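Local coordinates for sortase family protein (PDB 3RBJ), which is a class C sortase involved in pilus biogenesis, probably joining pilin subunits through a cysteine transpeptidase mechanism, at residues A[126-131]-A[188-193]. The protein carries 6 engineered substitutions. Sequence-based numbering, arbitrary orientation.
Sequences THAVLT and DHVTLL
In the sortase beta-barrel, strands 126-131 and 188-193 run side by side as a parallel pair, their short axes 14° apart and 4.5 Å at closest approach. His189 and Thr191 turn both N-H and C=O toward 126-131: His189 N donates to Thr126 O (3.0 Å), and Leu130 N to Thr191 O (2.9 Å). The register sets His127 beside His189 and Val129 beside Thr191 on one face, Leu130 beside Leu192 on the other. The His127 imidazole swings across the neighbouring strand because its CG lies anti to the backbone N (chi1 -176°); NE2 meets Thr191 OG1 near the ring plane at a modelled 2.4 Å, a hydrogen bond too short for its length to be trusted. His189 CB sits over one face of that ring, 4.2 Å from its centroid, and the His189 ring turns an edge to it, planes at 52°. ND1 of His127 is held by Tyr182 O. On the other face Leu130 CD1 packs on Leu192 CD2 (4.0 Å), while Asp188 bonds Tyr165 OH through OD1 and salt-bridges Arg211 through OD2. Thr131 CG2 and Leu193 CD2 lie 3.5 Å apart, just before predicted catalytic His133 and engineered Ala195, the predicted acyl-thioester position, consistent with a sortase barrel whose parallel neighbours lead to the active site.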
ATOM      1  N   THR A 126      -5.295 -10.888  -1.406  1.00 21.28           N
ATOM      2  CA  THR A 126      -5.176  -9.532  -0.906  1.00 20.11           C
ATOM      3  C   THR A 126      -4.871  -8.544  -2.006  1.00 18.80           C
ATOM      4  O   THR A 126      -4.066  -8.787  -2.844  1.00 18.18           O
ATOM      5  CB  THR A 126      -4.145  -9.408   0.190  1.00 20.66           C
ATOM      6  OG1 THR A 126      -2.876  -9.731  -0.332  1.00 19.67           O
ATOM      7  CG2 THR A 126      -4.482 -10.359   1.434  1.00 22.92           C
ATOM      8  N   HIS A 127      -5.521  -7.387  -2.003  1.00 18.52           N
ATOM      9  CA  HIS A 127      -5.054  -6.359  -2.927  1.00 17.45           C
ATOM     10  C   HIS A 127      -4.911  -5.026  -2.184  1.00 17.27           C
ATOM     11  O   HIS A 127      -5.916  -4.346  -1.960  1.00 16.51           O
ATOM     12  CB  HIS A 127      -5.970  -6.258  -4.150  1.00 16.28           C
ATOM     13  CG  HIS A 127      -5.500  -5.291  -5.187  1.00 17.58           C
ATOM     14  ND1 HIS A 127      -6.106  -5.190  -6.421  1.00 20.49           N
ATOM     15  CD2 HIS A 127      -4.443  -4.435  -5.216  1.00 19.07           C
ATOM     16  CE1 HIS A 127      -5.461  -4.290  -7.149  1.00 21.48           C
ATOM     17  NE2 HIS A 127      -4.454  -3.808  -6.438  1.00 15.76           N
ATOM     18  N   ALA A 128      -3.664  -4.647  -1.834  1.00 16.78           N
ATOM     19  CA  ALA A 128      -3.457  -3.373  -1.130  1.00 18.98           C
ATOM     20  C   ALA A 128      -3.369  -2.169  -2.073  1.00 20.65           C
ATOM     21  O   ALA A 128      -2.673  -2.219  -3.068  1.00 22.62           O
ATOM     22  CB  ALA A 128      -2.231  -3.434  -0.234  1.00 18.11           C
ATOM     23  N   VAL A 129      -4.057  -1.076  -1.784  1.00 21.76           N
ATOM     24  CA  VAL A 129      -3.906   0.086  -2.655  1.00 21.71           C
ATOM     25  C   VAL A 129      -3.392   1.296  -1.915  1.00 22.79           C
ATOM     26  O   VAL A 129      -3.928   1.677  -0.851  1.00 24.44           O
ATOM     27  CB  VAL A 129      -5.196   0.510  -3.385  1.00 22.83           C
ATOM     28  CG1 VAL A 129      -4.853   1.596  -4.388  1.00 19.63           C
ATOM     29  CG2 VAL A 129      -5.883  -0.719  -4.129  1.00 23.23           C
ATOM     30  N   LEU A 130      -2.350   1.916  -2.460  1.00 21.99           N
ATOM     31  CA  LEU A 130      -1.754   3.097  -1.846  1.00 22.89           C
ATOM     32  C   LEU A 130      -1.756   4.279  -2.807  1.00 23.48           C
ATOM     33  O   LEU A 130      -1.299   4.169  -3.945  1.00 21.62           O
ATOM     34  CB  LEU A 130      -0.326   2.797  -1.385  1.00 21.84           C
ATOM     35  CG  LEU A 130      -0.088   1.415  -0.772  1.00 22.60           C
ATOM     36  CD1 LEU A 130       1.401   1.131  -0.649  1.00 18.81           C
ATOM     37  CD2 LEU A 130      -0.773   1.302   0.582  1.00 19.07           C
ATOM     38  N   THR A 131      -2.272   5.412  -2.342  1.00 25.37           N
ATOM     39  CA  THR A 131      -2.334   6.619  -3.158  1.00 27.56           C
ATOM     40  C   THR A 131      -1.330   7.661  -2.677  1.00 30.18           C
ATOM     41  O   THR A 131      -0.609   7.439  -1.703  1.00 30.85           O
ATOM     42  CB  THR A 131      -3.744   7.237  -3.147  1.00 27.24           C
ATOM     43  OG1 THR A 131      -4.037   7.744  -1.839  1.00 28.92           O
ATOM     44  CG2 THR A 131      -4.785   6.194  -3.526  1.00 27.05           C
ATOM     45  N   ASP A 188      -1.872 -12.145  -4.786  1.00 23.91           N
ATOM     46  CA  ASP A 188      -1.437 -11.201  -3.773  1.00 22.83           C
ATOM     47  C   ASP A 188      -0.796  -9.977  -4.446  1.00 22.42           C
ATOM     48  O   ASP A 188       0.350 -10.037  -5.013  1.00 20.54           O
ATOM     49  CB  ASP A 188      -0.499 -11.929  -2.799  1.00 23.85           C
ATOM     50  CG  ASP A 188       0.249 -10.992  -1.847  1.00 24.29           C
ATOM     51  OD1 ASP A 188      -0.010  -9.768  -1.840  1.00 25.05           O
ATOM     52  OD2 ASP A 188       1.134 -11.491  -1.131  1.00 23.29           O
ATOM     53  N   HIS A 189      -1.506  -8.846  -4.373  1.00 20.16           N
ATOM     54  CA  HIS A 189      -1.053  -7.689  -5.154  1.00 19.03           C
ATOM     55  C   HIS A 189      -0.955  -6.426  -4.304  1.00 19.33           C
ATOM     56  O   HIS A 189      -1.585  -6.344  -3.253  1.00 19.08           O
ATOM     57  CB  HIS A 189      -2.056  -7.411  -6.258  1.00 18.80           C
ATOM     58  CG  HIS A 189      -1.981  -8.326  -7.427  1.00 18.87           C
ATOM     59  ND1 HIS A 189      -0.995  -8.240  -8.393  1.00 23.72           N
ATOM     60  CD2 HIS A 189      -2.809  -9.319  -7.828  1.00 21.84           C
ATOM     61  CE1 HIS A 189      -1.209  -9.151  -9.325  1.00 20.99           C
ATOM     62  NE2 HIS A 189      -2.313  -9.810  -9.010  1.00 22.75           N
ATOM     63  N   VAL A 190      -0.201  -5.422  -4.772  1.00 19.97           N
ATOM     64  CA  VAL A 190      -0.398  -4.027  -4.255  1.00 20.01           C
ATOM     65  C   VAL A 190      -0.258  -3.050  -5.389  1.00 20.40           C
ATOM     66  O   VAL A 190       0.661  -3.185  -6.203  1.00 21.37           O
ATOM     67  CB  VAL A 190       0.502  -3.637  -3.051  1.00 21.92           C
ATOM     68  CG1 VAL A 190       1.941  -3.654  -3.400  1.00 20.07           C
ATOM     69  CG2 VAL A 190       0.130  -2.291  -2.499  1.00 21.95           C
ATOM     70  N   THR A 191      -1.272  -2.188  -5.499  1.00 19.41           N
ATOM     71  CA  THR A 191      -1.365  -1.133  -6.491  1.00 20.43           C
ATOM     72  C   THR A 191      -0.900   0.266  -5.921  1.00 21.56           C
ATOM     73  O   THR A 191      -1.410   0.733  -4.906  1.00 22.14           O
ATOM     74  CB  THR A 191      -2.825  -1.040  -7.019  1.00 20.91           C
ATOM     75  OG1 THR A 191      -3.176  -2.278  -7.711  1.00 19.72           O
ATOM     76  CG2 THR A 191      -3.032   0.202  -7.918  1.00 17.17           C
ATOM     77  N   LEU A 192       0.067   0.896  -6.590  1.00 21.21           N
ATOM     78  CA  LEU A 192       0.482   2.277  -6.333  1.00 21.39           C
ATOM     79  C   LEU A 192      -0.334   3.207  -7.279  1.00 22.42           C
ATOM     80  O   LEU A 192      -0.396   3.008  -8.514  1.00 23.11           O
ATOM     81  CB  LEU A 192       1.998   2.451  -6.507  1.00 20.98           C
ATOM     82  CG  LEU A 192       2.979   1.426  -5.882  1.00 21.77           C
ATOM     83  CD1 LEU A 192       4.492   1.735  -6.156  1.00 21.12           C
ATOM     84  CD2 LEU A 192       2.800   1.132  -4.370  1.00 20.60           C
ATOM     85  N   LEU A 193      -0.981   4.212  -6.729  1.00 22.86           N
ATOM     86  CA  LEU A 193      -1.929   4.945  -7.539  1.00 25.81           C
ATOM     87  C   LEU A 193      -1.585   6.426  -7.440  1.00 28.28           C
ATOM     88  O   LEU A 193      -1.127   6.886  -6.401  1.00 29.47           O
ATOM     89  CB  LEU A 193      -3.373   4.654  -7.068  1.00 24.78           C
ATOM     90  CG  LEU A 193      -4.584   5.419  -7.684  1.00 27.52           C
ATOM     91  CD1 LEU A 193      -5.843   4.548  -7.776  1.00 24.00           C
ATOM     92  CD2 LEU A 193      -4.922   6.686  -7.014  1.00 27.46           C
TER